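Local structure of geranylgeranyl pyrophosphate synthase (Corynebacterium glutamicum, 3LMD) at residues H52-S57 with L147-G152; K75-M80 with M234-V239; V97-V102 with S155-D160; I323-L328 with A339-A344. The protein probably joins isopentenyl diphosphate units to an allylic diphosphate to make prenyl diphosphates in isoprenoid biosynthesis, with magnesium as cofactor. All blocks are in the same frame, centred on the assembly; numbering follows the deposited sequence. Where two conformers were deposited one is given.

Contact 1: H52-S57 with L147-G152; sequences HTELSS and LAHASG
E54 and H149 meet in a polar, water-bridged contact on the surface. It joins the C-terminal end of helix 34-55 to the C-terminal half of helix 132-157. Their CA atoms are 6.2 Å apart, the closest pair of the two segments. The two side chains run past each other, pointing opposite ways. E54 is bent at chi2 (-75°), which turns its carboxylate back along H149. There OE1 of E54 lies 3.2 Å from CB of H149, and the carboxylate and ring planes are 48° apart. The H149 ring reaches to the end of helix 34-55. The backbone O of E54 sits over one face of the ring, toward its rim, 3.0 Å from NE2 of H149. The angle is too poor for a hydrogen bond. NE2 instead uses water 2, which lies at the ring edge in its plane, 2.8 Å away. Water 2 donates to the backbone O of L55 and of S57, so it ties the imidazole to the C-terminal end of helix 34-55. The setting is the all-helical fold of the polyprenyl synthases, in which long helices surround a central cavity. Water 1 makes a second bridge, donating to OE2 of E54 at 2.6 Å and to the backbone O of H149 at 3.1 Å. S57 follows the helix end, and its CB approaches CE1 of H149 at 4.0 Å. Its OG bonds back to the O of T53. E54 also packs on I106 of helix 95-118.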
loop_
_atom_site.group_PDB
_atom_site.type_symbol
_atom_site.label_atom_id
_atom_site.label_comp_id
_atom_site.label_asym_id
_atom_site.label_seq_id
_atom_site.Cartn_x
_atom_site.Cartn_y
_atom_site.Cartn_z
ATOM N N HIS A 52 -9.276 -16.216 -3.601
ATOM C CA HIS A 52 -10.665 -15.746 -3.423
ATOM C C HIS A 52 -10.959 -15.570 -1.939
ATOM O O HIS A 52 -11.614 -14.606 -1.528
ATOM C CB HIS A 52 -11.679 -16.775 -4.004
ATOM C CG HIS A 52 -13.089 -16.510 -3.573
ATOM N ND1 HIS A 52 -13.822 -15.451 -4.063
ATOM C CD2 HIS A 52 -13.884 -17.138 -2.671
ATOM C CE1 HIS A 52 -15.017 -15.445 -3.491
ATOM N NE2 HIS A 52 -15.073 -16.453 -2.632
ATOM N N THR A 53 -10.474 -16.480 -1.108
ATOM C CA THR A 53 -10.673 -16.274 0.332
ATOM C C THR A 53 -10.110 -14.912 0.785
ATOM O O THR A 53 -10.767 -14.156 1.494
ATOM C CB THR A 53 -10.042 -17.425 1.134
ATOM O OG1 THR A 53 -10.841 -18.611 0.931
ATOM C CG2 THR A 53 -9.995 -17.110 2.599
ATOM N N GLU A 54 -8.879 -14.605 0.393
ATOM C CA GLU A 54 -8.279 -13.328 0.806
ATOM C C GLU A 54 -9.058 -12.140 0.257
ATOM O O GLU A 54 -9.331 -11.184 0.978
ATOM C CB GLU A 54 -6.815 -13.250 0.315
ATOM C CG GLU A 54 -5.887 -14.172 1.053
ATOM C CD GLU A 54 -5.567 -13.648 2.470
ATOM O OE1 GLU A 54 -6.058 -12.574 2.847
ATOM O OE2 GLU A 54 -4.830 -14.310 3.214
ATOM N N LEU A 55 -9.385 -12.175 -1.035
ATOM C CA LEU A 55 -10.075 -11.043 -1.637
ATOM C C LEU A 55 -11.442 -10.817 -0.978
ATOM O O LEU A 55 -11.950 -9.684 -0.918
ATOM C CB LEU A 55 -10.244 -11.264 -3.154
ATOM C CG LEU A 55 -8.943 -11.418 -3.958
ATOM C CD1 LEU A 55 -9.270 -11.679 -5.429
ATOM C CD2 LEU A 55 -8.128 -10.133 -3.818
ATOM N N SER A 56 -12.046 -11.892 -0.470
ATOM C CA SER A 56 -13.380 -11.755 0.142
ATOM C C SER A 56 -13.320 -11.762 1.668
ATOM O O SER A 56 -14.324 -12.090 2.334
ATOM C CB SER A 56 -14.333 -12.869 -0.364
ATOM O OG SER A 56 -13.786 -14.160 -0.091
ATOM N N SER A 57 -12.162 -11.394 2.226
ATOM C CA SER A 57 -12.025 -11.270 3.683
ATOM C C SER A 57 -12.177 -9.815 4.163
ATOM O O SER A 57 -11.686 -8.881 3.512
ATOM C CB SER A 57 -10.658 -11.807 4.139
ATOM O OG SER A 57 -10.557 -13.192 3.897
ATOM N N LEU A 147 -2.839 -5.288 -0.064
ATOM C CA LEU A 147 -1.486 -5.308 0.533
ATOM C C LEU A 147 -1.539 -5.792 1.985
ATOM O O LEU A 147 -0.672 -6.552 2.425
ATOM C CB LEU A 147 -0.794 -3.919 0.412
ATOM C CG LEU A 147 -0.629 -3.549 -1.089
ATOM C CD1 LEU A 147 -0.323 -2.087 -1.353
ATOM C CD2 LEU A 147 0.417 -4.438 -1.825
ATOM N N ALA A 148 -2.567 -5.410 2.732
ATOM C CA ALA A 148 -2.694 -5.930 4.107
ATOM C C ALA A 148 -2.921 -7.461 4.098
ATOM O O ALA A 148 -2.337 -8.178 4.911
ATOM C CB ALA A 148 -3.848 -5.248 4.871
ATOM N N HIS A 149 -3.798 -7.945 3.217
ATOM C CA HIS A 149 -3.997 -9.404 3.044
ATOM C C HIS A 149 -2.677 -10.100 2.705
ATOM O O HIS A 149 -2.339 -11.162 3.267
ATOM C CB HIS A 149 -4.966 -9.728 1.883
ATOM C CG HIS A 149 -6.367 -9.236 2.097
ATOM N ND1 HIS A 149 -6.968 -9.224 3.326
ATOM C CD2 HIS A 149 -7.294 -8.786 1.219
ATOM C CE1 HIS A 149 -8.203 -8.767 3.213
ATOM N NE2 HIS A 149 -8.422 -8.486 1.938
ATOM N N ALA A 150 -1.946 -9.531 1.761
ATOM C CA ALA A 150 -0.678 -10.143 1.351
ATOM C C ALA A 150 0.288 -10.227 2.540
ATOM O O ALA A 150 0.973 -11.233 2.747
ATOM C CB ALA A 150 -0.027 -9.370 0.145
ATOM N N SER A 151 0.372 -9.164 3.317
ATOM C CA SER A 151 1.259 -9.174 4.487
ATOM C C SER A 151 0.872 -10.250 5.494
ATOM O O SER A 151 1.752 -10.868 6.117
ATOM C CB SER A 151 1.234 -7.804 5.187
ATOM O OG SER A 151 1.663 -6.810 4.281
ATOM N N GLY A 152 -0.431 -10.463 5.686
ATOM C CA GLY A 152 -0.903 -11.548 6.569
ATOM C C GLY A 152 -0.306 -12.886 6.137
ATOM O O GLY A 152 0.279 -13.627 6.963
HETATM O O HOH W 1 -3.880 -12.961 5.221
HETATM O O HOH W 2 -11.006 -7.861 0.925
#

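Contact 2: K75-M80 with M234-V239; sequences KRFRPM and MIFQIV
F77 and F236 form a T-shaped (edge-to-face) aromatic pair in the buried core of the chain. F77 stands at the start of helix 77-86, just after R76 at the N-cap position, and F236 lies within helix 219-246. The two helices are well separated here, with CA atoms 11.4 Å apart, and the two rings fill the distance from opposite directions. The first torsions differ. In F77 the ring carbon CG is anti to the backbone N (chi1 177°), which sends the ring out from its helix toward F236. In F236 CG is instead anti to the carbonyl carbon and lies beside N. The chi2 angle of -15° turns this ring so that its CE2 and CZ edge leads. CE2 of F236 comes down over one face of F77, toward the rim, and is 3.6 Å from both CE1 and CZ of F77. CZ of F236 follows at 3.8 Å from CZ of F77. The ring planes are 79° apart and the centroids 5.1 Å apart. The meeting is thus made by one edge of F236 and one face of F77, with no polar atom taking part. F77 also packs on I204 of helix 188-214, and F236 on T347 of helix 335-349. R76, just before the helix, forms salt bridges to E48 and E105. Such a T-shaped pair is a hydrophobic core contact between helices, here within the all-alpha fold of the isoprenyl diphosphate synthases.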
loop_
_atom_site.group_PDB
_atom_site.type_symbol
_atom_site.label_atom_id
_atom_site.label_comp_id
_atom_site.label_asym_id
_atom_site.label_seq_id
_atom_site.Cartn_x
_atom_site.Cartn_y
_atom_site.Cartn_z
ATOM N N LYS A 75 -6.873 -17.347 -16.814
ATOM C CA LYS A 75 -5.634 -17.955 -16.314
ATOM C C LYS A 75 -4.589 -16.921 -15.872
ATOM O O LYS A 75 -4.291 -15.961 -16.584
ATOM C CB LYS A 75 -5.059 -18.973 -17.310
ATOM C CG LYS A 75 -5.787 -20.313 -17.280
ATOM C CD LYS A 75 -4.999 -21.410 -17.969
ATOM C CE LYS A 75 -5.654 -22.765 -17.737
ATOM N NZ LYS A 75 -4.781 -23.887 -18.175
ATOM N N ARG A 76 -4.057 -17.132 -14.674
ATOM C CA ARG A 76 -3.182 -16.168 -13.999
ATOM C C ARG A 76 -1.712 -16.550 -14.206
ATOM O O ARG A 76 -1.197 -17.477 -13.572
ATOM C CB ARG A 76 -3.522 -16.184 -12.519
ATOM C CG ARG A 76 -5.025 -15.965 -12.225
ATOM C CD ARG A 76 -5.276 -15.703 -10.746
ATOM N NE ARG A 76 -6.697 -15.495 -10.481
ATOM C CZ ARG A 76 -7.291 -14.301 -10.482
ATOM N NH1 ARG A 76 -8.594 -14.218 -10.245
ATOM N NH2 ARG A 76 -6.578 -13.190 -10.691
ATOM N N PHE A 77 -1.026 -15.834 -15.091
ATOM C CA PHE A 77 0.342 -16.224 -15.459
ATOM C C PHE A 77 1.347 -16.236 -14.296
ATOM O O PHE A 77 2.203 -17.139 -14.192
ATOM C CB PHE A 77 0.907 -15.320 -16.565
ATOM C CG PHE A 77 2.329 -15.656 -16.894
ATOM C CD1 PHE A 77 3.382 -14.939 -16.345
ATOM C CD2 PHE A 77 2.616 -16.760 -17.681
ATOM C CE1 PHE A 77 4.715 -15.304 -16.610
ATOM C CE2 PHE A 77 3.920 -17.117 -17.950
ATOM C CZ PHE A 77 4.973 -16.392 -17.413
ATOM N N ARG A 78 1.297 -15.219 -13.441
ATOM C CA ARG A 78 2.316 -15.119 -12.377
ATOM C C ARG A 78 2.269 -16.278 -11.379
ATOM O O ARG A 78 3.323 -16.862 -11.053
ATOM C CB ARG A 78 2.238 -13.769 -11.677
ATOM C CG ARG A 78 2.556 -12.639 -12.649
ATOM C CD ARG A 78 2.146 -11.243 -12.130
ATOM N NE ARG A 78 2.447 -10.245 -13.159
ATOM C CZ ARG A 78 1.684 -10.038 -14.230
ATOM N NH1 ARG A 78 0.549 -10.708 -14.374
ATOM N NH2 ARG A 78 2.022 -9.110 -15.129
ATOM N N PRO A 79 1.065 -16.622 -10.886
ATOM C CA PRO A 79 1.063 -17.805 -10.011
ATOM C C PRO A 79 1.423 -19.085 -10.765
ATOM O O PRO A 79 2.091 -19.945 -10.198
ATOM C CB PRO A 79 -0.370 -17.858 -9.444
ATOM C CG PRO A 79 -1.155 -16.739 -10.131
ATOM C CD PRO A 79 -0.190 -15.824 -10.811
ATOM N N MET A 80 1.019 -19.206 -12.028
ATOM C CA MET A 80 1.381 -20.396 -12.810
ATOM C C MET A 80 2.896 -20.530 -12.902
ATOM O O MET A 80 3.450 -21.619 -12.761
ATOM C CB MET A 80 0.790 -20.330 -14.245
ATOM C CG MET A 80 1.034 -21.629 -15.054
ATOM S SD MET A 80 0.737 -21.523 -16.871
ATOM C CE MET A 80 2.307 -20.827 -17.404
ATOM N N MET A 234 10.481 -8.884 -19.832
ATOM C CA MET A 234 10.914 -7.974 -20.912
ATOM C C MET A 234 10.377 -8.433 -22.269
ATOM O O MET A 234 9.862 -7.630 -23.048
ATOM C CB MET A 234 12.459 -7.849 -20.953
ATOM C CG MET A 234 13.127 -7.298 -19.658
ATOM S SD MET A 234 12.622 -5.566 -19.240
ATOM C CE MET A 234 12.635 -4.829 -20.951
ATOM N N ILE A 235 10.528 -9.724 -22.567
ATOM C CA ILE A 235 10.045 -10.280 -23.821
ATOM C C ILE A 235 8.551 -10.039 -23.981
ATOM O O ILE A 235 8.111 -9.560 -25.031
ATOM C CB ILE A 235 10.372 -11.774 -23.915
ATOM C CG1 ILE A 235 11.892 -11.973 -24.019
ATOM C CG2 ILE A 235 9.625 -12.447 -25.090
ATOM C CD1 ILE A 235 12.298 -13.479 -23.838
ATOM N N PHE A 236 7.760 -10.328 -22.945
ATOM C CA PHE A 236 6.295 -10.137 -23.057
ATOM C C PHE A 236 5.933 -8.718 -23.478
ATOM O O PHE A 236 5.096 -8.519 -24.344
ATOM C CB PHE A 236 5.582 -10.430 -21.717
ATOM C CG PHE A 236 5.504 -11.904 -21.366
ATOM C CD1 PHE A 236 5.743 -12.871 -22.310
ATOM C CD2 PHE A 236 5.167 -12.307 -20.084
ATOM C CE1 PHE A 236 5.673 -14.232 -21.984
ATOM C CE2 PHE A 236 5.097 -13.658 -19.759
ATOM C CZ PHE A 236 5.350 -14.613 -20.716
ATOM N N GLN A 237 6.524 -7.733 -22.806
ATOM C CA GLN A 237 6.138 -6.346 -23.028
ATOM C C GLN A 237 6.645 -5.825 -24.394
ATOM O O GLN A 237 5.935 -5.111 -25.077
ATOM C CB GLN A 237 6.679 -5.451 -21.908
ATOM C CG GLN A 237 6.139 -4.020 -22.015
ATOM C CD GLN A 237 4.617 -4.000 -21.890
ATOM O OE1 GLN A 237 4.092 -4.316 -20.835
ATOM N NE2 GLN A 237 3.907 -3.684 -22.984
ATOM N N ILE A 238 7.885 -6.143 -24.765
ATOM C CA ILE A 238 8.374 -5.672 -26.049
ATOM C C ILE A 238 7.578 -6.324 -27.189
ATOM O O ILE A 238 7.214 -5.661 -28.167
ATOM C CB ILE A 238 9.888 -5.929 -26.232
ATOM C CG1 ILE A 238 10.675 -5.181 -25.137
ATOM C CG2 ILE A 238 10.324 -5.392 -27.647
ATOM C CD1 ILE A 238 12.111 -5.559 -25.041
ATOM N N VAL A 239 7.293 -7.620 -27.062
ATOM C CA VAL A 239 6.551 -8.306 -28.098
ATOM C C VAL A 239 5.149 -7.666 -28.230
ATOM O O VAL A 239 4.680 -7.410 -29.343
ATOM C CB VAL A 239 6.462 -9.858 -27.844
ATOM C CG1 VAL A 239 5.355 -10.480 -28.715
ATOM C CG2 VAL A 239 7.815 -10.556 -28.161
#

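Contact 3: V97-V102 with S155-D160; sequences VIKAAV and SQLGTD
Segment 97-102 is regular helix, part of helix 95-118. Segment 155-160 is a break: the end of helix 132-157 is weakly bonded, G158 leaves helical geometry with phi 115°, and helix 159-181 starts right after it. The backbones come nearest at A100 and L157, whose CA atoms are 7.4 Å apart. L157 points toward helix 95-118. Its CD1 lies 3.8 Å from the backbone N and 4.1 Å from CB of A100. Both methyls also touch the K99 chain, CD2 at 4.1 Å from CD of K99. In this all-helical prenyl synthase fold the contact sets the last turn of helix 132-157, before the break at G158, against helix 95-118. The aliphatic part of K99 passes L157 at a slant before the chain bends at chi3 (-57°), and this brings NZ to Q156. K99 and Q156 meet nearly square. NZ of K99 donates to OE1 of Q156 at 2.9 Å, from above the amide plane and 58° out of it. K99 NZ also has a long, weak ion pair with E95. H214 of helix 188-214 packs on both A100 and L157, while S155 and T159 touch A163 and S155 of the second subunit.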
loop_
_atom_site.group_PDB
_atom_site.type_symbol
_atom_site.label_atom_id
_atom_site.label_comp_id
_atom_site.label_asym_id
_atom_site.label_seq_id
_atom_site.Cartn_x
_atom_site.Cartn_y
_atom_site.Cartn_z
ATOM N N VAL A 97 4.259 -22.952 -1.271
ATOM C CA VAL A 97 4.329 -22.577 -2.694
ATOM C C VAL A 97 3.000 -21.973 -3.161
ATOM O O VAL A 97 2.979 -20.928 -3.816
ATOM C CB VAL A 97 4.679 -23.790 -3.602
ATOM C CG1 VAL A 97 4.557 -23.411 -5.080
ATOM C CG2 VAL A 97 6.083 -24.285 -3.335
ATOM N N ILE A 98 1.884 -22.632 -2.839
ATOM C CA ILE A 98 0.555 -22.089 -3.148
ATOM C C ILE A 98 0.361 -20.732 -2.498
ATOM O O ILE A 98 -0.148 -19.801 -3.120
ATOM C CB ILE A 98 -0.579 -22.994 -2.597
ATOM C CG1 ILE A 98 -0.510 -24.397 -3.198
ATOM C CG2 ILE A 98 -1.955 -22.381 -2.837
ATOM C CD1 ILE A 98 -0.390 -24.405 -4.643
ATOM N N LYS A 99 0.721 -20.627 -1.232
ATOM C CA LYS A 99 0.540 -19.363 -0.519
ATOM C C LYS A 99 1.427 -18.224 -1.097
ATOM O O LYS A 99 0.987 -17.069 -1.209
ATOM C CB LYS A 99 0.859 -19.590 0.969
ATOM C CG LYS A 99 0.476 -18.477 1.897
ATOM C CD LYS A 99 0.596 -18.913 3.394
ATOM C CE LYS A 99 -0.253 -20.148 3.727
ATOM N NZ LYS A 99 -0.431 -20.353 5.202
ATOM N N ALA A 100 2.683 -18.532 -1.402
ATOM C CA ALA A 100 3.546 -17.560 -2.100
ATOM C C ALA A 100 2.964 -17.111 -3.446
ATOM O O ALA A 100 3.032 -15.930 -3.783
ATOM C CB ALA A 100 4.976 -18.106 -2.265
ATOM N N ALA A 101 2.377 -18.025 -4.215
ATOM C CA ALA A 101 1.806 -17.691 -5.519
ATOM C C ALA A 101 0.642 -16.736 -5.344
ATOM O O ALA A 101 0.442 -15.814 -6.162
ATOM C CB ALA A 101 1.343 -18.966 -6.275
ATOM N N VAL A 102 -0.093 -16.927 -4.256
ATOM C CA VAL A 102 -1.221 -16.067 -3.956
ATOM C C VAL A 102 -0.697 -14.676 -3.594
ATOM O O VAL A 102 -1.261 -13.669 -4.006
ATOM C CB VAL A 102 -2.120 -16.649 -2.835
ATOM C CG1 VAL A 102 -3.124 -15.575 -2.299
ATOM C CG2 VAL A 102 -2.858 -17.928 -3.342
ATOM N N SER A 155 3.494 -13.164 6.633
ATOM C CA SER A 155 3.861 -13.425 8.035
ATOM C C SER A 155 3.974 -14.919 8.327
ATOM O O SER A 155 4.657 -15.326 9.268
ATOM C CB SER A 155 2.879 -12.775 9.029
ATOM O OG SER A 155 1.639 -13.513 9.176
ATOM N N GLN A 156 3.315 -15.735 7.511
ATOM C CA GLN A 156 3.380 -17.178 7.694
ATOM C C GLN A 156 4.460 -17.792 6.806
ATOM O O GLN A 156 4.845 -18.953 7.001
ATOM C CB GLN A 156 2.016 -17.826 7.396
ATOM C CG GLN A 156 0.897 -17.323 8.331
ATOM C CD GLN A 156 -0.404 -18.065 8.088
ATOM O OE1 GLN A 156 -0.894 -18.110 6.957
ATOM N NE2 GLN A 156 -0.953 -18.673 9.139
ATOM N N LEU A 157 4.966 -17.018 5.852
ATOM C CA LEU A 157 5.956 -17.532 4.891
ATOM C C LEU A 157 7.380 -17.288 5.371
ATOM O O LEU A 157 8.289 -17.969 4.940
ATOM C CB LEU A 157 5.749 -16.950 3.479
ATOM C CG LEU A 157 4.431 -17.438 2.827
ATOM C CD1 LEU A 157 4.159 -16.674 1.531
ATOM C CD2 LEU A 157 4.575 -18.934 2.522
ATOM N N GLY A 158 7.578 -16.315 6.257
ATOM C CA GLY A 158 8.906 -16.110 6.829
ATOM C C GLY A 158 9.511 -14.771 6.425
ATOM O O GLY A 158 9.078 -14.148 5.452
ATOM N N THR A 159 10.525 -14.329 7.158
ATOM C CA THR A 159 11.077 -12.983 6.933
ATOM C C THR A 159 11.815 -12.842 5.611
ATOM O O THR A 159 11.885 -11.720 5.068
ATOM C CB THR A 159 12.038 -12.546 8.077
ATOM O OG1 THR A 159 13.079 -13.509 8.201
ATOM C CG2 THR A 159 11.314 -12.456 9.377
ATOM N N ASP A 160 12.398 -13.918 5.080
ATOM C CA ASP A 160 13.075 -13.821 3.792
ATOM C C ASP A 160 12.064 -13.471 2.687
ATOM O O ASP A 160 12.397 -12.774 1.733
ATOM C CB ASP A 160 13.817 -15.122 3.473
ATOM C CG ASP A 160 14.967 -15.404 4.455
ATOM O OD1 ASP A 160 15.365 -14.490 5.220
ATOM O OD2 ASP A 160 15.471 -16.539 4.452
#

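Contact 4: I323-L328 with A339-A344; sequences IANAEL and ALRNLA
R341 extends first and then turns: its CG is anti to the backbone N, and the chain bends at chi3 (-53°). This carries the guanidinium across to N325 on the facing helix. The first torsion of N325 places its CG beside its own backbone N, and chi2 then turns OD1 to the arginine. The amide comes in across the arginine chain, its plane inclined to that of the guanidinium. NH1 of R341 donates to OD1 of N325 at 3.0 Å. The bond is bent, with an angle of 132° at the hydrogen. N325 OD1 lies near the guanidinium plane, but NH1 stands well above the amide plane of N325. The stronger polar partner of R341 is E338, one turn earlier on the same helix, which takes a salt bridge from NE. E338 and N325 both bind the guanidinium, on NE and NH1. L328 packs against the base of the arginine. Its CD1 is 3.6 Å from CB of R341 and lies over one face of the guanidinium, offset toward the rim. The other methyl, CD2, meets CB of L340 at 4.2 Å. The arrangement is an antiparallel helical hairpin, with the polar bond beside an apolar seam. The short axes run at 178° and come within 10.7 Å. L328 and A324 also rest on F228 of helix 219-246. On the other helix, L340 packs on F81 and L84 of helix 77-86 and on L225 of helix 219-246, so the C-terminal hairpin lies against both of these helices.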
loop_
_atom_site.group_PDB
_atom_site.type_symbol
_atom_site.label_atom_id
_atom_site.label_comp_id
_atom_site.label_asym_id
_atom_site.label_seq_id
_atom_site.Cartn_x
_atom_site.Cartn_y
_atom_site.Cartn_z
ATOM N N ILE A 323 19.311 -14.291 -23.163
ATOM C CA ILE A 323 19.451 -14.275 -21.699
ATOM C C ILE A 323 18.587 -15.348 -21.032
ATOM O O ILE A 323 19.053 -16.060 -20.135
ATOM C CB ILE A 323 19.083 -12.868 -21.121
ATOM C CG1 ILE A 323 20.152 -11.829 -21.517
ATOM C CG2 ILE A 323 18.938 -12.905 -19.578
ATOM C CD1 ILE A 323 19.678 -10.362 -21.348
ATOM N N ALA A 324 17.340 -15.457 -21.478
ATOM C CA ALA A 324 16.406 -16.447 -20.933
ATOM C C ALA A 324 16.970 -17.869 -21.113
ATOM O O ALA A 324 16.939 -18.669 -20.183
ATOM C CB ALA A 324 15.042 -16.318 -21.609
ATOM N N ASN A 325 17.487 -18.162 -22.306
ATOM C CA ASN A 325 18.081 -19.471 -22.597
ATOM C C ASN A 325 19.318 -19.732 -21.758
ATOM O O ASN A 325 19.535 -20.867 -21.307
ATOM C CB ASN A 325 18.412 -19.603 -24.087
ATOM C CG ASN A 325 17.200 -20.023 -24.902
ATOM O OD1 ASN A 325 16.350 -20.758 -24.414
ATOM N ND2 ASN A 325 17.132 -19.573 -26.140
ATOM N N ALA A 326 20.103 -18.684 -21.508
ATOM C CA ALA A 326 21.256 -18.811 -20.627
ATOM C C ALA A 326 20.834 -19.086 -19.189
ATOM O O ALA A 326 21.542 -19.779 -18.462
ATOM C CB ALA A 326 22.193 -17.581 -20.703
ATOM N N GLU A 327 19.681 -18.568 -18.765
ATOM C CA GLU A 327 19.202 -18.907 -17.413
ATOM C C GLU A 327 18.714 -20.348 -17.343
ATOM O O GLU A 327 19.038 -21.074 -16.386
ATOM C CB GLU A 327 18.156 -17.899 -16.932
ATOM C CG GLU A 327 18.757 -16.473 -16.889
ATOM C CD GLU A 327 19.883 -16.336 -15.853
ATOM O OE1 GLU A 327 19.964 -17.150 -14.896
ATOM O OE2 GLU A 327 20.647 -15.360 -15.956
ATOM N N LEU A 328 17.987 -20.784 -18.369
ATOM C CA LEU A 328 17.517 -22.162 -18.404
ATOM C C LEU A 328 18.682 -23.171 -18.469
ATOM O O LEU A 328 18.551 -24.311 -18.003
ATOM C CB LEU A 328 16.592 -22.383 -19.592
ATOM C CG LEU A 328 15.246 -21.618 -19.515
ATOM C CD1 LEU A 328 14.405 -21.967 -20.741
ATOM C CD2 LEU A 328 14.474 -21.898 -18.232
ATOM N N ALA A 339 8.848 -26.567 -20.930
ATOM C CA ALA A 339 7.604 -25.793 -20.883
ATOM C C ALA A 339 7.919 -24.295 -20.656
ATOM O O ALA A 339 7.290 -23.414 -21.260
ATOM C CB ALA A 339 6.700 -26.323 -19.735
ATOM N N LEU A 340 8.885 -24.020 -19.787
ATOM C CA LEU A 340 9.308 -22.641 -19.579
ATOM C C LEU A 340 9.901 -22.090 -20.841
ATOM O O LEU A 340 9.584 -20.971 -21.227
ATOM C CB LEU A 340 10.292 -22.508 -18.420
ATOM C CG LEU A 340 9.667 -22.846 -17.066
ATOM C CD1 LEU A 340 10.748 -22.903 -16.045
ATOM C CD2 LEU A 340 8.569 -21.811 -16.672
ATOM N N ARG A 341 10.745 -22.859 -21.495
ATOM C CA ARG A 341 11.341 -22.428 -22.720
ATOM C C ARG A 341 10.283 -22.171 -23.764
ATOM O O ARG A 341 10.305 -21.175 -24.422
ATOM C CB ARG A 341 12.344 -23.450 -23.226
ATOM C CG ARG A 341 13.279 -22.929 -24.294
ATOM C CD ARG A 341 13.969 -23.998 -25.107
ATOM N NE ARG A 341 14.680 -24.992 -24.319
ATOM C CZ ARG A 341 15.859 -24.813 -23.774
ATOM N NH1 ARG A 341 16.471 -23.670 -23.898
ATOM N NH2 ARG A 341 16.409 -25.774 -23.086
ATOM N N ASN A 342 9.342 -23.079 -23.892
ATOM C CA ASN A 342 8.343 -22.980 -24.919
ATOM C C ASN A 342 7.470 -21.774 -24.752
ATOM O O ASN A 342 7.039 -21.209 -25.696
ATOM C CB ASN A 342 7.466 -24.209 -24.970
ATOM C CG ASN A 342 8.199 -25.440 -25.445
ATOM O OD1 ASN A 342 7.704 -26.537 -25.299
ATOM N ND2 ASN A 342 9.375 -25.270 -25.990
ATOM N N LEU A 343 7.200 -21.379 -23.540
ATOM C CA LEU A 343 6.391 -20.220 -23.397
ATOM C C LEU A 343 7.075 -18.922 -23.769
ATOM O O LEU A 343 6.456 -18.008 -24.237
ATOM C CB LEU A 343 5.733 -20.163 -22.057
ATOM C CG LEU A 343 6.498 -19.905 -20.814
ATOM C CD1 LEU A 343 6.538 -18.485 -20.633
ATOM C CD2 LEU A 343 5.744 -20.521 -19.701
ATOM N N ALA A 344 8.374 -18.882 -23.572
ATOM C CA ALA A 344 9.173 -17.794 -24.078
ATOM C C ALA A 344 9.220 -17.819 -25.583
ATOM O O ALA A 344 8.928 -16.846 -26.206
ATOM C CB ALA A 344 10.521 -17.833 -23.515
#

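Along the chain, contact 1 opens first, at the end of helix 34-55, and closes on helix 132-157. Contact 2 opens inside that loop at 75-80 and closes far later on helix 219-246, so contacts 1 and 2 cross. Contact 3 lies within the loop of contact 2 and crosses contact 1. Segments 147-152 and 155-160 both draw on helix 132-157, on the side where the second subunit packs. P79 touches A101, which joins contacts 2 and 3. Contact 4 follows in series, a short C-terminal loop. Its L343 packs on F77, M80 and F236, tying the last helix to the core pair of contact 2.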